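Local coordinates for cytochrome C (Marichromatium purpuratum 984, PDB 5LO9), which probably interconverts thiosulfate and tetrathionate as a thiosulfate dehydrogenase/tetrathionate reductase, passing electrons through its c-type hemes, at residues A265-H270 and G350-A355; H437-A442 and D465-I470. All blocks are in the same frame, centred on the assembly; numbering follows the deposited sequence.

Both contacts are small, buried helix-to-helix packings, about 28 Å apart between centres and about 15 Å at their nearest atoms, so neither touches the other. Contact 1 joins helix 256-269 to helix 351-363, and contact 2 joins helix 439-449 to helix 460-470. In each, aliphatic side chains meet across the helices, a leucine serving the wider gap of contact 1 and alanines the closer one of contact 2. Polar groups lie to the side: an arginine of contact 1 binds a heme propionate, whereas the arginine of contact 2 pairs with an aspartate at its own helix start. The same two hemes are touched from both contacts.

Contact 1: A265-H270 and G350-A355; sequences ARLFRH and GLVLDA. With HEC (heme c), chain F.
Leu-267 and Val-352 mark the nearest backbone approach of helices 256-269 and 351-363, their CA atoms 7.5 Å apart, and Leu-267 spans the gap. Its CG is anti to the carbonyl carbon (chi1 -64°), a setting that carries the CD1 methyl across to the second helix. There Leu-267 CD1 meets Val-352 at CA, 3.7 Å away, and at its CG2 methyl, 3.9 Å away. One turn further along, the CB of Ala-355 lies 4.2 Å from the same Leu-267 CD1; so small a side chain suits a position where the leucine methyl comes in beside the helix backbone. Phe-331 of helix 323-332 also packs on Val-352, and Leu-356 touches both Leu-267 and Phe-268. Asp-354 turns elsewhere, forming a salt bridge with Arg-319 of the second subunit.

On the other side of helix 256-269, Arg-269 reaches heme c. Its chain leaves with CG anti to the backbone N (chi1 179°) and then bends at chi2 and chi3, bringing the guanidinium to a propionate. Arg-269 NH2 gives a fairly straight bond to heme O1D at 2.7 Å, and its NH1 reaches heme O2D at 3.2 Å, with a weak further bond to O1D. O1D lies in the guanidinium plane, at its edge, and both terminal nitrogens, NH1 and NH2, share in holding the carboxylate. A leucine in place of Arg-269 would probably leave this propionate without its charged mate and freer to turn. Gln-285 hydrogen-bonds the same heme, which takes its axial ligands from His-406 and Met-450. Phe-268 touches the neighbouring heme, so this helix end lies between the two heme pockets, with a pairing of arginine and heme propionate that is familiar in c-type cytochromes.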
ATOM      1  N   ALA A 265       0.034  13.827  -7.923  1.00 32.06           N
ATOM      2  CA  ALA A 265       0.905  14.188  -9.031  1.00 35.85           C
ATOM      3  C   ALA A 265       1.405  15.611  -8.896  1.00 34.48           C
ATOM      4  O   ALA A 265       2.537  15.909  -9.286  1.00 33.93           O
ATOM      5  CB  ALA A 265       0.195  14.053 -10.365  1.00 39.71           C
ATOM      6  N   ARG A 266       0.601  16.504  -8.339  1.00 33.82           N
ATOM      7  CA  ARG A 266       1.105  17.865  -8.217  1.00 34.56           C
ATOM      8  C   ARG A 266       2.015  18.037  -7.000  1.00 39.62           C
ATOM      9  O   ARG A 266       2.986  18.801  -7.066  1.00 43.10           O
ATOM     10  CB  ARG A 266      -0.095  18.833  -8.233  1.00 32.21           C
ATOM     11  CG  ARG A 266      -0.295  19.786  -7.095  1.00 40.20           C
ATOM     12  CD  ARG A 266      -0.966  21.103  -7.572  1.00 47.11           C
ATOM     13  NE  ARG A 266      -0.120  22.222  -7.139  1.00 62.46           N
ATOM     14  CZ  ARG A 266       0.329  23.203  -7.918  1.00 72.05           C
ATOM     15  NH1 ARG A 266      -0.010  23.219  -9.205  1.00 75.51           N
ATOM     16  NH2 ARG A 266       1.125  24.166  -7.402  1.00 70.72           N
ATOM     17  N   LEU A 267       1.796  17.290  -5.922  1.00 35.56           N
ATOM     18  CA  LEU A 267       2.740  17.342  -4.821  1.00 35.89           C
ATOM     19  C   LEU A 267       4.078  16.746  -5.222  1.00 38.61           C
ATOM     20  O   LEU A 267       5.124  17.169  -4.729  1.00 31.81           O
ATOM     21  CB  LEU A 267       2.190  16.583  -3.642  1.00 32.74           C
ATOM     22  CG  LEU A 267       0.917  17.068  -2.966  1.00 41.19           C
ATOM     23  CD1 LEU A 267       0.635  16.182  -1.738  1.00 46.80           C
ATOM     24  CD2 LEU A 267       1.078  18.492  -2.560  1.00 45.17           C
ATOM     25  N   PHE A 268       4.049  15.726  -6.075  1.00 36.40           N
ATOM     26  CA  PHE A 268       5.280  15.117  -6.559  1.00 41.59           C
ATOM     27  C   PHE A 268       6.112  16.116  -7.362  1.00 41.65           C
ATOM     28  O   PHE A 268       7.346  16.162  -7.241  1.00 34.47           O
ATOM     29  CB  PHE A 268       4.921  13.903  -7.418  1.00 39.59           C
ATOM     30  CG  PHE A 268       6.014  12.883  -7.542  1.00 34.92           C
ATOM     31  CD1 PHE A 268       6.110  11.852  -6.629  1.00 35.28           C
ATOM     32  CD2 PHE A 268       6.921  12.944  -8.587  1.00 33.45           C
ATOM     33  CE1 PHE A 268       7.101  10.878  -6.741  1.00 36.14           C
ATOM     34  CE2 PHE A 268       7.906  11.981  -8.712  1.00 42.34           C
ATOM     35  CZ  PHE A 268       7.999  10.938  -7.771  1.00 35.49           C
ATOM     36  N   ARG A 269       5.443  16.909  -8.199  1.00 38.28           N
ATOM     37  CA  ARG A 269       6.069  17.848  -9.115  1.00 37.58           C
ATOM     38  C   ARG A 269       6.346  19.213  -8.471  1.00 41.56           C
ATOM     39  O   ARG A 269       7.300  19.907  -8.857  1.00 40.64           O
ATOM     40  CB  ARG A 269       5.151  18.003 -10.338  1.00 38.11           C
ATOM     41  CG  ARG A 269       5.600  18.958 -11.419  1.00 30.48           C
ATOM     42  CD  ARG A 269       6.815  18.454 -12.159  1.00 33.50           C
ATOM     43  NE  ARG A 269       8.067  18.901 -11.556  1.00 46.19           N
ATOM     44  CZ  ARG A 269       9.275  18.723 -12.079  1.00 41.07           C
ATOM     45  NH1 ARG A 269       9.445  18.100 -13.242  1.00 38.27           N
ATOM     46  NH2 ARG A 269      10.324  19.169 -11.412  1.00 43.24           N
ATOM     47  N   HIS A 270       5.535  19.635  -7.510  1.00 43.62           N
ATOM     48  CA  HIS A 270       5.672  20.965  -6.931  1.00 40.67           C
ATOM     49  C   HIS A 270       5.827  20.871  -5.426  1.00 36.52           C
ATOM     50  O   HIS A 270       5.277  21.673  -4.684  1.00 37.93           O
ATOM     51  CB  HIS A 270       4.488  21.841  -7.313  1.00 44.31           C
ATOM     52  CG  HIS A 270       4.290  21.963  -8.800  1.00 48.52           C
ATOM     53  ND1 HIS A 270       4.970  22.882  -9.572  1.00 46.75           N
ATOM     54  CD2 HIS A 270       3.509  21.262  -9.657  1.00 41.41           C
ATOM     55  CE1 HIS A 270       4.595  22.762 -10.832  1.00 44.35           C
ATOM     56  NE2 HIS A 270       3.715  21.782 -10.915  1.00 38.92           N
ATOM     57  N   GLY A 350      -2.094  11.817   6.873  1.00 39.79           N
ATOM     58  CA  GLY A 350      -2.553  13.074   6.303  1.00 30.99           C
ATOM     59  C   GLY A 350      -2.765  13.059   4.805  1.00 32.79           C
ATOM     60  O   GLY A 350      -2.468  12.105   4.085  1.00 38.63           O
ATOM     61  N   LEU A 351      -3.211  14.202   4.311  1.00 30.07           N
ATOM     62  CA  LEU A 351      -3.596  14.276   2.910  1.00 35.74           C
ATOM     63  C   LEU A 351      -2.385  14.167   1.975  1.00 37.26           C
ATOM     64  O   LEU A 351      -2.533  13.707   0.837  1.00 36.54           O
ATOM     65  CB  LEU A 351      -4.382  15.560   2.638  1.00 32.05           C
ATOM     66  CG  LEU A 351      -5.253  15.470   1.393  1.00 45.56           C
ATOM     67  CD1 LEU A 351      -6.345  14.456   1.649  1.00 42.81           C
ATOM     68  CD2 LEU A 351      -5.842  16.796   1.019  1.00 46.02           C
ATOM     69  N   VAL A 352      -1.209  14.639   2.401  1.00 36.19           N
ATOM     70  CA  VAL A 352      -0.025  14.601   1.537  1.00 32.93           C
ATOM     71  C   VAL A 352       0.384  13.154   1.258  1.00 37.26           C
ATOM     72  O   VAL A 352       0.496  12.725   0.101  1.00 39.61           O
ATOM     73  CB  VAL A 352       1.129  15.393   2.183  1.00 32.70           C
ATOM     74  CG1 VAL A 352       2.463  15.025   1.570  1.00 45.01           C
ATOM     75  CG2 VAL A 352       0.912  16.890   2.079  1.00 34.67           C
ATOM     76  N   LEU A 353       0.606  12.375   2.312  1.00 33.89           N
ATOM     77  CA  LEU A 353       0.953  10.972   2.132  1.00 38.86           C
ATOM     78  C   LEU A 353      -0.179  10.229   1.422  1.00 44.42           C
ATOM     79  O   LEU A 353       0.064   9.276   0.662  1.00 36.35           O
ATOM     80  CB  LEU A 353       1.246  10.318   3.490  1.00 45.04           C
ATOM     81  CG  LEU A 353       2.675  10.042   3.972  1.00 40.17           C
ATOM     82  CD1 LEU A 353       3.323   9.025   3.094  1.00 55.38           C
ATOM     83  CD2 LEU A 353       3.479  11.304   3.983  1.00 49.60           C
ATOM     84  N   ASP A 354      -1.433  10.607   1.704  1.00 32.48           N
ATOM     85  CA  ASP A 354      -2.531   9.921   1.043  1.00 35.79           C
ATOM     86  C   ASP A 354      -2.538  10.223  -0.448  1.00 36.79           C
ATOM     87  O   ASP A 354      -2.735   9.327  -1.272  1.00 35.71           O
ATOM     88  CB  ASP A 354      -3.857  10.286   1.706  1.00 40.80           C
ATOM     89  CG  ASP A 354      -4.017   9.650   3.142  1.00 53.34           C
ATOM     90  OD1 ASP A 354      -3.097   8.868   3.626  1.00 56.94           O
ATOM     91  OD2 ASP A 354      -5.059   9.987   3.784  1.00 40.48           O
ATOM     92  N   ALA A 355      -2.314  11.472  -0.821  1.00 40.62           N
ATOM     93  CA  ALA A 355      -2.259  11.788  -2.242  1.00 35.64           C
ATOM     94  C   ALA A 355      -1.031  11.145  -2.886  1.00 39.96           C
ATOM     95  O   ALA A 355      -1.133  10.502  -3.936  1.00 37.66           O
ATOM     96  CB  ALA A 355      -2.280  13.306  -2.445  1.00 35.52           C
TER
HETATM   97 FE   HEC F1004      20.853  17.707 -14.181  1.00 45.32          FE
HETATM   98  CHA HEC F1004      18.223  16.847 -12.053  1.00 32.16           C
HETATM   99  CHB HEC F1004      23.145  16.072 -12.110  1.00 38.06           C
HETATM  100  CHC HEC F1004      23.328  18.240 -16.543  1.00 36.70           C
HETATM  101  CHD HEC F1004      18.713  19.886 -15.953  1.00 35.73           C
HETATM  102  NA  HEC F1004      20.714  16.655 -12.386  1.00 36.42           N
HETATM  103  C1A HEC F1004      19.591  16.433 -11.686  1.00 34.70           C
HETATM  104  C2A HEC F1004      19.861  15.673 -10.434  1.00 32.82           C
HETATM  105  C3A HEC F1004      21.291  15.433 -10.462  1.00 35.00           C
HETATM  106  C4A HEC F1004      21.727  16.099 -11.719  1.00 35.97           C
HETATM  107  CMA HEC F1004      22.083  14.683  -9.435  1.00 36.87           C
HETATM  108  CAA HEC F1004      18.930  15.192  -9.369  1.00 30.18           C
HETATM  109  CBA HEC F1004      19.415  15.762  -8.032  1.00 44.03           C
HETATM  110  CGA HEC F1004      18.468  16.749  -7.405  1.00 39.62           C
HETATM  111  O1A HEC F1004      17.397  16.993  -7.982  1.00 36.16           O
HETATM  112  O2A HEC F1004      18.829  17.278  -6.332  1.00 43.29           O
HETATM  113  NB  HEC F1004      22.868  17.230 -14.298  1.00 37.01           N
HETATM  114  C1B HEC F1004      23.601  16.593 -13.395  1.00 35.83           C
HETATM  115  C2B HEC F1004      25.010  16.421 -13.814  1.00 33.43           C
HETATM  116  C3B HEC F1004      25.062  17.053 -15.128  1.00 40.65           C
HETATM  117  C4B HEC F1004      23.665  17.501 -15.330  1.00 37.75           C
HETATM  118  CMB HEC F1004      26.110  15.775 -13.054  1.00 38.50           C
HETATM  119  CAB HEC F1004      26.229  17.183 -16.072  1.00 33.39           C
HETATM  120  CBB HEC F1004      26.682  15.783 -16.407  1.00 31.72           C
HETATM  121  NC  HEC F1004      21.004  18.859 -15.921  1.00 44.88           N
HETATM  122  C1C HEC F1004      22.060  18.940 -16.716  1.00 36.50           C
HETATM  123  C2C HEC F1004      21.887  19.874 -17.840  1.00 35.44           C
HETATM  124  C3C HEC F1004      20.534  20.369 -17.677  1.00 35.02           C
HETATM  125  C4C HEC F1004      20.088  19.682 -16.437  1.00 42.63           C
HETATM  126  CMC HEC F1004      22.901  20.221 -18.880  1.00 43.00           C
HETATM  127  CAC HEC F1004      19.747  21.381 -18.469  1.00 37.45           C
HETATM  128  CBC HEC F1004      19.641  21.172 -19.942  1.00 42.19           C
HETATM  129  ND  HEC F1004      18.841  18.241 -14.039  1.00 40.01           N
HETATM  130  C1D HEC F1004      18.175  19.097 -14.828  1.00 38.46           C
HETATM  131  C2D HEC F1004      16.742  19.194 -14.441  1.00 36.71           C
HETATM  132  C3D HEC F1004      16.605  18.290 -13.312  1.00 34.15           C
HETATM  133  C4D HEC F1004      17.961  17.751 -13.149  1.00 34.14           C
HETATM  134  CMD HEC F1004      15.657  20.006 -15.048  1.00 38.47           C
HETATM  135  CAD HEC F1004      15.361  18.029 -12.536  1.00 43.27           C
HETATM  136  CBD HEC F1004      14.505  17.104 -13.397  1.00 39.05           C
HETATM  137  CGD HEC F1004      13.025  17.462 -13.338  1.00 37.69           C
HETATM  138  O1D HEC F1004      12.603  18.440 -12.695  1.00 42.25           O
HETATM  139  O2D HEC F1004      12.235  16.762 -13.978  1.00 49.41           O

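Contact 2: H437-A442 and D465-I470; sequences HRVDTA and DVAAYI
Apolar packing joins Val-439 and Ala-442, in the first turn of helix 439-449, to Ala-467 and Ala-468 of helix 460-470. The CA atoms of Val-439 and Ala-467 are only 5.4 Å apart, a spacing that small side chains allow. The CB of Ala-467 sits 3.6 Å from the carbonyl O of Val-439 and, one helical turn further on, 4.1 Å from the CB of Ala-442, methyl against methyl. Val-439 straddles Ala-468: with CG1 anti to the backbone N (chi1 175°), that methyl lies 4.1 Å from the Ala-468 CB, while CG2 approaches the CA of Ala-468. Trp-464 packs on Val-439 as well.

These helices belong to a cytochrome c domain. As in class I cytochromes c, whose N- and C-terminal helices cross, helix 460-470 packs on helix 391-401, Val-466 meeting Leu-397 and Tyr-398; Val-466 and Ile-470 also touch heme. Helix 439-449 leads straight to Met-450, an axial ligand of heme iron.

The ionic part lies within 437-442, on the side turned from the helix partner. Arg-438, at the N-cap position, grips Asp-440 side-on: NE binds OD2 on its syn side at 2.9 Å, and NH2 gives OD1 an almost straight bond (173°) in the guanidinium plane. The same OD2 of Asp-440 accepts a weak bond from the backbone N of Thr-441; an acidic side chain suits the first turn of a helix, where backbone N-H groups lack helical acceptors. Nearby, His-437 ND1 is hydrogen-bonded to the carbonyl O of Ala-434, a residue of the thiosulfate pocket.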
ATOM      1  N   HIS A 437      23.543  11.575  -1.891  1.00 43.08           N
ATOM      2  CA  HIS A 437      24.869  12.019  -1.461  1.00 41.46           C
ATOM      3  C   HIS A 437      25.924  10.929  -1.643  1.00 36.26           C
ATOM      4  O   HIS A 437      27.112  11.220  -1.522  1.00 39.97           O
ATOM      5  CB  HIS A 437      24.842  12.510   0.015  1.00 38.99           C
ATOM      6  CG  HIS A 437      25.227  11.466   1.024  1.00 45.75           C
ATOM      7  ND1 HIS A 437      24.312  10.603   1.586  1.00 45.78           N
ATOM      8  CD2 HIS A 437      26.434  11.127   1.552  1.00 42.52           C
ATOM      9  CE1 HIS A 437      24.934   9.782   2.421  1.00 52.01           C
ATOM     10  NE2 HIS A 437      26.221  10.077   2.419  1.00 42.97           N
ATOM     11  N   ARG A 438      25.538   9.691  -1.922  1.00 37.35           N
ATOM     12  CA  ARG A 438      26.520   8.635  -2.162  1.00 43.42           C
ATOM     13  C   ARG A 438      27.039   8.713  -3.585  1.00 43.47           C
ATOM     14  O   ARG A 438      26.308   9.071  -4.516  1.00 40.71           O
ATOM     15  CB  ARG A 438      25.937   7.229  -1.960  1.00 43.05           C
ATOM     16  CG  ARG A 438      25.758   6.811  -0.530  1.00 42.68           C
ATOM     17  CD  ARG A 438      25.137   5.469  -0.424  1.00 43.46           C
ATOM     18  NE  ARG A 438      25.921   4.369  -1.016  1.00 48.13           N
ATOM     19  CZ  ARG A 438      26.585   3.437  -0.325  1.00 46.97           C
ATOM     20  NH1 ARG A 438      26.596   3.452   1.008  1.00 49.81           N
ATOM     21  NH2 ARG A 438      27.247   2.471  -0.965  1.00 48.61           N
ATOM     22  N   VAL A 439      28.306   8.332  -3.746  1.00 36.63           N
ATOM     23  CA  VAL A 439      28.964   8.467  -5.036  1.00 37.48           C
ATOM     24  C   VAL A 439      28.431   7.434  -6.010  1.00 36.79           C
ATOM     25  O   VAL A 439      28.124   7.761  -7.160  1.00 42.17           O
ATOM     26  CB  VAL A 439      30.491   8.364  -4.871  1.00 41.82           C
ATOM     27  CG1 VAL A 439      31.164   8.388  -6.201  1.00 45.71           C
ATOM     28  CG2 VAL A 439      31.011   9.535  -4.077  1.00 43.81           C
ATOM     29  N   ASP A 440      28.258   6.188  -5.554  1.00 36.37           N
ATOM     30  CA  ASP A 440      27.742   5.128  -6.431  1.00 40.04           C
ATOM     31  C   ASP A 440      26.310   5.398  -6.852  1.00 39.24           C
ATOM     32  O   ASP A 440      25.962   5.213  -8.025  1.00 43.54           O
ATOM     33  CB  ASP A 440      27.834   3.735  -5.778  1.00 34.39           C
ATOM     34  CG  ASP A 440      27.139   3.639  -4.403  1.00 40.48           C
ATOM     35  OD1 ASP A 440      27.026   2.495  -3.890  1.00 47.89           O
ATOM     36  OD2 ASP A 440      26.783   4.678  -3.792  1.00 40.74           O
ATOM     37  N   THR A 441      25.477   5.861  -5.927  1.00 34.97           N
ATOM     38  CA  THR A 441      24.095   6.117  -6.283  1.00 38.57           C
ATOM     39  C   THR A 441      23.977   7.282  -7.258  1.00 38.03           C
ATOM     40  O   THR A 441      23.282   7.177  -8.271  1.00 37.68           O
ATOM     41  CB  THR A 441      23.292   6.372  -5.029  1.00 37.20           C
ATOM     42  OG1 THR A 441      23.340   5.204  -4.220  1.00 44.68           O
ATOM     43  CG2 THR A 441      21.889   6.662  -5.382  1.00 34.74           C
ATOM     44  N   ALA A 442      24.645   8.400  -6.971  1.00 41.39           N
ATOM     45  CA  ALA A 442      24.563   9.540  -7.873  1.00 38.20           C
ATOM     46  C   ALA A 442      25.245   9.239  -9.196  1.00 38.07           C
ATOM     47  O   ALA A 442      24.818   9.727 -10.252  1.00 34.83           O
ATOM     48  CB  ALA A 442      25.169  10.770  -7.232  1.00 35.28           C
ATOM     49  N   ASP A 465      33.395  10.179 -11.762  1.00 43.03           N
ATOM     50  CA  ASP A 465      34.177  11.352 -11.388  1.00 42.40           C
ATOM     51  C   ASP A 465      33.266  12.549 -11.091  1.00 43.18           C
ATOM     52  O   ASP A 465      33.489  13.268 -10.110  1.00 38.74           O
ATOM     53  CB  ASP A 465      35.217  11.664 -12.470  1.00 45.77           C
ATOM     54  CG  ASP A 465      36.260  10.523 -12.631  1.00 54.47           C
ATOM     55  OD1 ASP A 465      36.451   9.724 -11.681  1.00 51.42           O
ATOM     56  OD2 ASP A 465      36.896  10.405 -13.710  1.00 57.18           O
ATOM     57  N   VAL A 466      32.226  12.786 -11.909  1.00 44.15           N
ATOM     58  CA  VAL A 466      31.368  13.945 -11.641  1.00 41.73           C
ATOM     59  C   VAL A 466      30.599  13.742 -10.350  1.00 44.47           C
ATOM     60  O   VAL A 466      30.303  14.706  -9.628  1.00 36.78           O
ATOM     61  CB  VAL A 466      30.380  14.255 -12.769  1.00 40.80           C
ATOM     62  CG1 VAL A 466      29.928  15.705 -12.606  1.00 46.09           C
ATOM     63  CG2 VAL A 466      30.997  14.124 -14.071  1.00 54.61           C
ATOM     64  N   ALA A 467      30.188  12.500 -10.084  1.00 45.76           N
ATOM     65  CA  ALA A 467      29.440  12.215  -8.869  1.00 42.53           C
ATOM     66  C   ALA A 467      30.285  12.491  -7.639  1.00 41.32           C
ATOM     67  O   ALA A 467      29.810  13.100  -6.668  1.00 43.13           O
ATOM     68  CB  ALA A 467      28.960  10.770  -8.884  1.00 43.19           C
ATOM     69  N   ALA A 468      31.553  12.077  -7.673  1.00 37.84           N
ATOM     70  CA  ALA A 468      32.449  12.369  -6.563  1.00 41.51           C
ATOM     71  C   ALA A 468      32.722  13.871  -6.422  1.00 41.44           C
ATOM     72  O   ALA A 468      32.850  14.366  -5.297  1.00 42.06           O
ATOM     73  CB  ALA A 468      33.729  11.575  -6.717  1.00 41.65           C
ATOM     74  N   TYR A 469      32.803  14.623  -7.532  1.00 34.53           N
ATOM     75  CA  TYR A 469      32.965  16.071  -7.395  1.00 38.18           C
ATOM     76  C   TYR A 469      31.755  16.696  -6.700  1.00 33.06           C
ATOM     77  O   TYR A 469      31.899  17.440  -5.730  1.00 40.58           O
ATOM     78  CB  TYR A 469      33.193  16.725  -8.759  1.00 38.13           C
ATOM     79  CG  TYR A 469      33.108  18.254  -8.769  1.00 33.48           C
ATOM     80  CD1 TYR A 469      34.087  19.033  -8.199  1.00 37.82           C
ATOM     81  CD2 TYR A 469      32.067  18.908  -9.361  1.00 36.22           C
ATOM     82  CE1 TYR A 469      34.029  20.444  -8.212  1.00 27.18           C
ATOM     83  CE2 TYR A 469      32.003  20.325  -9.374  1.00 36.60           C
ATOM     84  CZ  TYR A 469      32.993  21.068  -8.796  1.00 35.57           C
ATOM     85  OH  TYR A 469      32.930  22.441  -8.813  1.00 44.56           O
ATOM     86  N   ILE A 470      30.553  16.403  -7.186  1.00 39.34           N
ATOM     87  CA  ILE A 470      29.320  16.970  -6.626  1.00 37.30           C
ATOM     88  C   ILE A 470      29.202  16.659  -5.140  1.00 40.79           C
ATOM     89  O   ILE A 470      28.927  17.535  -4.310  1.00 34.35           O
ATOM     90  CB  ILE A 470      28.106  16.405  -7.382  1.00 37.93           C
ATOM     91  CG1 ILE A 470      27.877  17.163  -8.664  1.00 45.38           C
ATOM     92  CG2 ILE A 470      26.833  16.433  -6.515  1.00 47.74           C
ATOM     93  CD1 ILE A 470      26.949  16.395  -9.659  1.00 44.80           C
TER